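Local coordinates for NAD-dependent epimerase/dehydratase domain-containing protein (Ruegeria pomeroyi DSS-3, PDB 3IUS) that is of unknown function but probably binds a nicotinamide dinucleotide through a Rossmann-type fold, as in atypical short-chain dehydrogenases and NAD-dependent epimerases, at residues R159-K164 with V275-L280; D209-P214 with P271-G276. All blocks are in the same frame, centred on the assembly; numbering follows the deposited sequence.

Contact 1 of 2, residues R159-K164 with V275-L280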
loop_
_atom_site.group_PDB
_atom_site.type_symbol
_atom_site.label_atom_id
_atom_site.label_comp_id
_atom_site.label_asym_id
_atom_site.label_seq_id
_atom_site.Cartn_x
_atom_site.Cartn_y
_atom_site.Cartn_z
ATOM N N ARG A 159 2.743 9.342 9.186
ATOM C CA ARG A 159 3.763 8.869 8.261
ATOM C C ARG A 159 4.088 9.949 7.233
ATOM O O ARG A 159 3.902 9.763 6.028
ATOM C CB ARG A 159 3.328 7.568 7.585
ATOM C CG ARG A 159 4.449 6.865 6.835
ATOM C CD ARG A 159 4.051 5.459 6.426
ATOM N NE ARG A 159 3.927 4.569 7.578
ATOM C CZ ARG A 159 3.463 3.326 7.506
ATOM N NH1 ARG A 159 3.078 2.837 6.336
ATOM N NH2 ARG A 159 3.379 2.578 8.598
ATOM N N GLY A 160 4.567 11.086 7.732
ATOM C CA GLY A 160 4.894 12.219 6.890
ATOM C C GLY A 160 6.306 12.702 7.149
ATOM O O GLY A 160 6.988 12.182 8.033
ATOM N N PRO A 161 6.747 13.714 6.392
ATOM C CA PRO A 161 8.138 14.165 6.422
ATOM C C PRO A 161 8.430 15.235 7.473
ATOM O O PRO A 161 9.598 15.553 7.689
ATOM C CB PRO A 161 8.311 14.742 5.023
ATOM C CG PRO A 161 6.988 15.399 4.767
ATOM C CD PRO A 161 5.943 14.537 5.470
ATOM N N PHE A 162 7.399 15.767 8.121
ATOM C CA PHE A 162 7.589 16.864 9.068
ATOM C C PHE A 162 8.150 16.405 10.412
ATOM O O PHE A 162 8.757 17.190 11.140
ATOM C CB PHE A 162 6.296 17.665 9.237
ATOM C CG PHE A 162 5.753 18.191 7.941
ATOM C CD1 PHE A 162 6.316 19.301 7.340
ATOM C CD2 PHE A 162 4.702 17.555 7.303
ATOM C CE1 PHE A 162 5.833 19.777 6.143
ATOM C CE2 PHE A 162 4.212 18.029 6.108
ATOM C CZ PHE A 162 4.775 19.136 5.520
ATOM N N SER A 163 7.952 15.130 10.731
ATOM C CA SER A 163 8.581 14.527 11.901
ATOM C C SER A 163 10.075 14.363 11.643
ATOM O O SER A 163 10.890 14.383 12.564
ATOM C CB SER A 163 7.965 13.157 12.177
ATOM O OG SER A 163 8.283 12.249 11.135
ATOM N N LYS A 164 10.413 14.215 10.369
ATOM C CA LYS A 164 11.762 13.900 9.920
ATOM C C LYS A 164 12.697 15.116 9.939
ATOM O O LYS A 164 13.906 14.989 9.737
ATOM C CB LYS A 164 11.664 13.304 8.513
ATOM C CG LYS A 164 12.961 12.994 7.798
ATOM C CD LYS A 164 12.656 12.127 6.582
ATOM C CE LYS A 164 13.604 12.392 5.420
ATOM N NZ LYS A 164 13.132 11.714 4.171
ATOM N N VAL A 275 -0.163 19.009 -2.535
ATOM C CA VAL A 275 -1.425 19.209 -1.825
ATOM C C VAL A 275 -1.525 18.275 -0.623
ATOM O O VAL A 275 -2.080 18.644 0.418
ATOM C CB VAL A 275 -2.659 19.055 -2.746
ATOM C CG1 VAL A 275 -2.799 20.280 -3.647
ATOM C CG2 VAL A 275 -2.551 17.806 -3.568
ATOM N N GLY A 276 -0.977 17.071 -0.764
ATOM C CA GLY A 276 -0.923 16.131 0.342
ATOM C C GLY A 276 -0.083 16.667 1.495
ATOM O O GLY A 276 -0.482 16.604 2.660
ATOM N N LEU A 277 1.088 17.196 1.170
ATOM C CA LEU A 277 1.990 17.729 2.190
ATOM C C LEU A 277 1.450 18.968 2.901
ATOM O O LEU A 277 1.646 19.136 4.109
ATOM C CB LEU A 277 3.379 18.022 1.605
ATOM C CG LEU A 277 4.469 16.983 1.886
ATOM C CD1 LEU A 277 3.996 15.617 1.486
ATOM C CD2 LEU A 277 5.788 17.319 1.186
ATOM N N GLU A 278 0.795 19.847 2.154
ATOM C CA GLU A 278 0.219 21.044 2.747
ATOM C C GLU A 278 -0.859 20.674 3.764
ATOM O O GLU A 278 -0.933 21.264 4.839
ATOM C CB GLU A 278 -0.332 21.970 1.663
ATOM C CG GLU A 278 0.720 22.379 0.646
ATOM C CD GLU A 278 0.186 23.307 -0.427
ATOM O OE1 GLU A 278 0.023 24.513 -0.139
ATOM O OE2 GLU A 278 -0.056 22.831 -1.557
ATOM N N ALA A 279 -1.688 19.688 3.418
ATOM C CA ALA A 279 -2.720 19.198 4.327
ATOM C C ALA A 279 -2.142 18.484 5.547
ATOM O O ALA A 279 -2.634 18.652 6.662
ATOM C CB ALA A 279 -3.682 18.270 3.586
ATOM N N LEU A 280 -1.109 17.674 5.329
ATOM C CA LEU A 280 -0.464 16.940 6.413
ATOM C C LEU A 280 0.141 17.879 7.445
ATOM O O LEU A 280 0.025 17.652 8.649
ATOM C CB LEU A 280 0.621 16.006 5.871
ATOM C CG LEU A 280 0.231 14.531 5.762
ATOM C CD1 LEU A 280 -0.961 14.372 4.846
ATOM C CD2 LEU A 280 1.404 13.681 5.286
#
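Phe162 carries this contact, reaching with the far edge of its ring for one turn of helix 273-282. Its atom CZ lies 3.4 Å from Leu277 O, which sits near the ring plane. CE2, beside it on the same edge, meets Leu280 CB at 4.1 Å. The ring therefore presents its C-H rim to the helix. Pro161 fills the next position. Its CG touches Leu277 CG at 4.1 Å, the two side chains crossing obliquely. The same Pro161 CG lies 4.0 Å above the plane of the Phe162 ring, offset toward the rim. Further along, Leu280 CD2 comes to 4.1 Å from Gly160 CA, so the backbone itself is packed against. A beta carbon on Gly160 would sit tight against that methyl and clash with Pro161 CD.

The CB bond of Phe162 points toward the helix, and chi1 of -56° sets CG beside the backbone N. Residues 161-164 have helical backbone angles. Lys164 N gives a weak bond to Pro161 O. Beyond the pair, Pro161 and Phe162 also touch Ala222 and Gln226 of helix 215-226, and both leucines lie on Tyr155 of strand 146-155. The loop after that strand packs on helix 273-282 through Phe162, Pro161 and Gly160. The contact is mainly apolar, with the polarised ring hydrogens of Phe162 probably adding a weak electrostatic attraction to Leu277 O.

Contact 2 of 2, residues D209-P214 with P271-G276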
loop_
_atom_site.group_PDB
_atom_site.type_symbol
_atom_site.label_atom_id
_atom_site.label_comp_id
_atom_site.label_asym_id
_atom_site.label_seq_id
_atom_site.Cartn_x
_atom_site.Cartn_y
_atom_site.Cartn_z
ATOM N N ASP A 209 -0.775 8.296 -6.948
ATOM C CA ASP A 209 -1.301 9.598 -7.332
ATOM C C ASP A 209 -0.871 10.017 -8.745
ATOM O O ASP A 209 -0.314 9.218 -9.500
ATOM C CB ASP A 209 -0.972 10.665 -6.277
ATOM C CG ASP A 209 0.474 11.085 -6.297
ATOM O OD1 ASP A 209 1.183 10.780 -7.282
ATOM O OD2 ASP A 209 0.900 11.743 -5.321
ATOM N N ASP A 210 -1.145 11.271 -9.090
ATOM C CA ASP A 210 -1.000 11.751 -10.460
ATOM C C ASP A 210 0.403 12.202 -10.843
ATOM O O ASP A 210 0.673 12.459 -12.017
ATOM C CB ASP A 210 -1.963 12.913 -10.710
ATOM C CG ASP A 210 -3.400 12.458 -10.837
ATOM O OD1 ASP A 210 -3.622 11.240 -10.942
ATOM O OD2 ASP A 210 -4.297 13.323 -10.825
ATOM N N GLU A 211 1.292 12.313 -9.865
ATOM C CA GLU A 211 2.562 12.979 -10.114
ATOM C C GLU A 211 3.783 12.222 -9.595
ATOM O O GLU A 211 4.200 12.404 -8.445
ATOM C CB GLU A 211 2.533 14.397 -9.543
ATOM C CG GLU A 211 3.792 15.190 -9.821
ATOM C CD GLU A 211 3.643 16.661 -9.488
ATOM O OE1 GLU A 211 2.502 17.119 -9.286
ATOM O OE2 GLU A 211 4.675 17.362 -9.434
ATOM N N PRO A 212 4.350 11.351 -10.445
ATOM C CA PRO A 212 5.650 10.757 -10.143
ATOM C C PRO A 212 6.604 11.877 -9.782
ATOM O O PRO A 212 6.655 12.877 -10.495
ATOM C CB PRO A 212 6.055 10.135 -11.471
ATOM C CG PRO A 212 4.747 9.738 -12.090
ATOM C CD PRO A 212 3.744 10.775 -11.663
ATOM N N VAL A 213 7.337 11.708 -8.697
ATOM C CA VAL A 213 8.121 12.813 -8.171
ATOM C C VAL A 213 9.505 12.367 -7.725
ATOM O O VAL A 213 9.662 11.315 -7.117
ATOM C CB VAL A 213 7.366 13.511 -7.010
ATOM C CG1 VAL A 213 7.093 12.537 -5.868
ATOM C CG2 VAL A 213 8.146 14.714 -6.505
ATOM N N PRO A 214 10.527 13.169 -8.044
ATOM C CA PRO A 214 11.863 12.910 -7.503
ATOM C C PRO A 214 11.810 12.996 -5.981
ATOM O O PRO A 214 11.276 13.973 -5.456
ATOM C CB PRO A 214 12.696 14.065 -8.069
ATOM C CG PRO A 214 11.954 14.499 -9.305
ATOM C CD PRO A 214 10.504 14.314 -8.967
ATOM N N PRO A 271 -4.117 14.489 -5.240
ATOM C CA PRO A 271 -3.580 14.132 -6.560
ATOM C C PRO A 271 -2.062 14.215 -6.653
ATOM O O PRO A 271 -1.467 13.584 -7.523
ATOM C CB PRO A 271 -4.220 15.179 -7.488
ATOM C CG PRO A 271 -4.635 16.285 -6.567
ATOM C CD PRO A 271 -5.090 15.585 -5.339
ATOM N N ASN A 272 -1.443 14.983 -5.763
ATOM C CA ASN A 272 0.006 15.134 -5.780
ATOM C C ASN A 272 0.569 15.431 -4.397
ATOM O O ASN A 272 -0.179 15.751 -3.468
ATOM C CB ASN A 272 0.447 16.196 -6.802
ATOM C CG ASN A 272 0.017 17.606 -6.421
ATOM O OD1 ASN A 272 0.593 18.227 -5.515
ATOM N ND2 ASN A 272 -0.974 18.137 -7.132
ATOM N N TYR A 273 1.890 15.315 -4.274
ATOM C CA TYR A 273 2.580 15.426 -2.990
ATOM C C TYR A 273 2.482 16.824 -2.396
ATOM O O TYR A 273 2.529 16.984 -1.180
ATOM C CB TYR A 273 4.058 15.020 -3.115
ATOM C CG TYR A 273 4.919 16.041 -3.817
ATOM C CD1 TYR A 273 5.739 16.905 -3.101
ATOM C CD2 TYR A 273 4.915 16.145 -5.196
ATOM C CE1 TYR A 273 6.522 17.842 -3.747
ATOM C CE2 TYR A 273 5.689 17.074 -5.845
ATOM C CZ TYR A 273 6.491 17.921 -5.116
ATOM O OH TYR A 273 7.253 18.845 -5.780
ATOM N N ARG A 274 2.358 17.837 -3.249
ATOM C CA ARG A 274 2.268 19.207 -2.757
ATOM C C ARG A 274 0.970 19.458 -1.997
ATOM O O ARG A 274 0.994 20.046 -0.926
ATOM C CB ARG A 274 2.475 20.239 -3.874
ATOM C CG ARG A 274 3.937 20.353 -4.343
ATOM C CD ARG A 274 4.110 21.385 -5.454
ATOM N NE ARG A 274 3.173 21.169 -6.558
ATOM C CZ ARG A 274 3.325 20.238 -7.496
ATOM N NH1 ARG A 274 4.378 19.433 -7.460
ATOM N NH2 ARG A 274 2.426 20.107 -8.464
ATOM N N VAL A 275 -0.163 19.009 -2.535
ATOM C CA VAL A 275 -1.425 19.209 -1.825
ATOM C C VAL A 275 -1.525 18.275 -0.623
ATOM O O VAL A 275 -2.080 18.644 0.418
ATOM C CB VAL A 275 -2.659 19.055 -2.746
ATOM C CG1 VAL A 275 -2.799 20.280 -3.647
ATOM C CG2 VAL A 275 -2.551 17.806 -3.568
ATOM N N GLY A 276 -0.977 17.071 -0.764
ATOM C CA GLY A 276 -0.923 16.131 0.342
ATOM C C GLY A 276 -0.083 16.667 1.495
ATOM O O GLY A 276 -0.482 16.604 2.660
HETATM O O HOH W 1 3.034 13.271 -5.963
#
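Glu211 and Val213 make the tightly packed part. Glu211, extended with CG anti to its backbone N (chi1 -177°), meets the bent Arg274 end-on. NH1 of Arg274 gives a nearly straight bond to Glu211 OE2 (2.9 Å, 177°), while its NH2 reaches Glu211 OE1 less directly. An alanine here would remove both carboxylate oxygens and so the two-nitrogen salt bridge, and would probably leave the Arg274 guanidinium less firmly fixed beside the Tyr273 ring. Val213 CG2 makes a CH-pi contact over one face of Tyr273, 3.9 Å from the ring centroid. Asn272 is the helix N-cap; its OD1 accepts Val275 N at 3.2 Å and, weakly, Arg274 N.

Asp209 OD1 accepts Glu211 N, an Asx turn. Its OD2 takes a bond from a water that also donates to Glu211 O and accepts weakly from Tyr273 N, bridging loop and helix. Asp210 N donates to Pro271 O over 2.8 Å. The solvent side is looser: exposed Asp210 OD2 lies 3.8 Å from Pro271 CB, while its OD1 accepts from Asn257 ND2 and forms a salt bridge with Lys261 NZ. The contact joins the loop after strand 204-207 to helix 273-282, beside helix 215-226 and strand 182-184.

Contacts 1 and 2 both rest on helix 273-282, near the end of the chain, and share Val275 and Gly276. Their centres are about 12 Å apart, on the same side of the chain's centre. Contact 2 takes the N-terminal end of the helix and contact 1 the turns after it. Along the chain, loop 159-164 comes first, after strand 146-155. Loop 209-214 follows, after strand 204-207, which pairs with 146-155 in the large parallel sheet. The helix comes last. Both contacts also border helix 215-226 and strand 182-184. The final helix thus ties together two loops about 45 residues apart in the sequence. The centre of contact 1 lies about 17 Å, and that of contact 2 about 16 Å, from the centre of the chain.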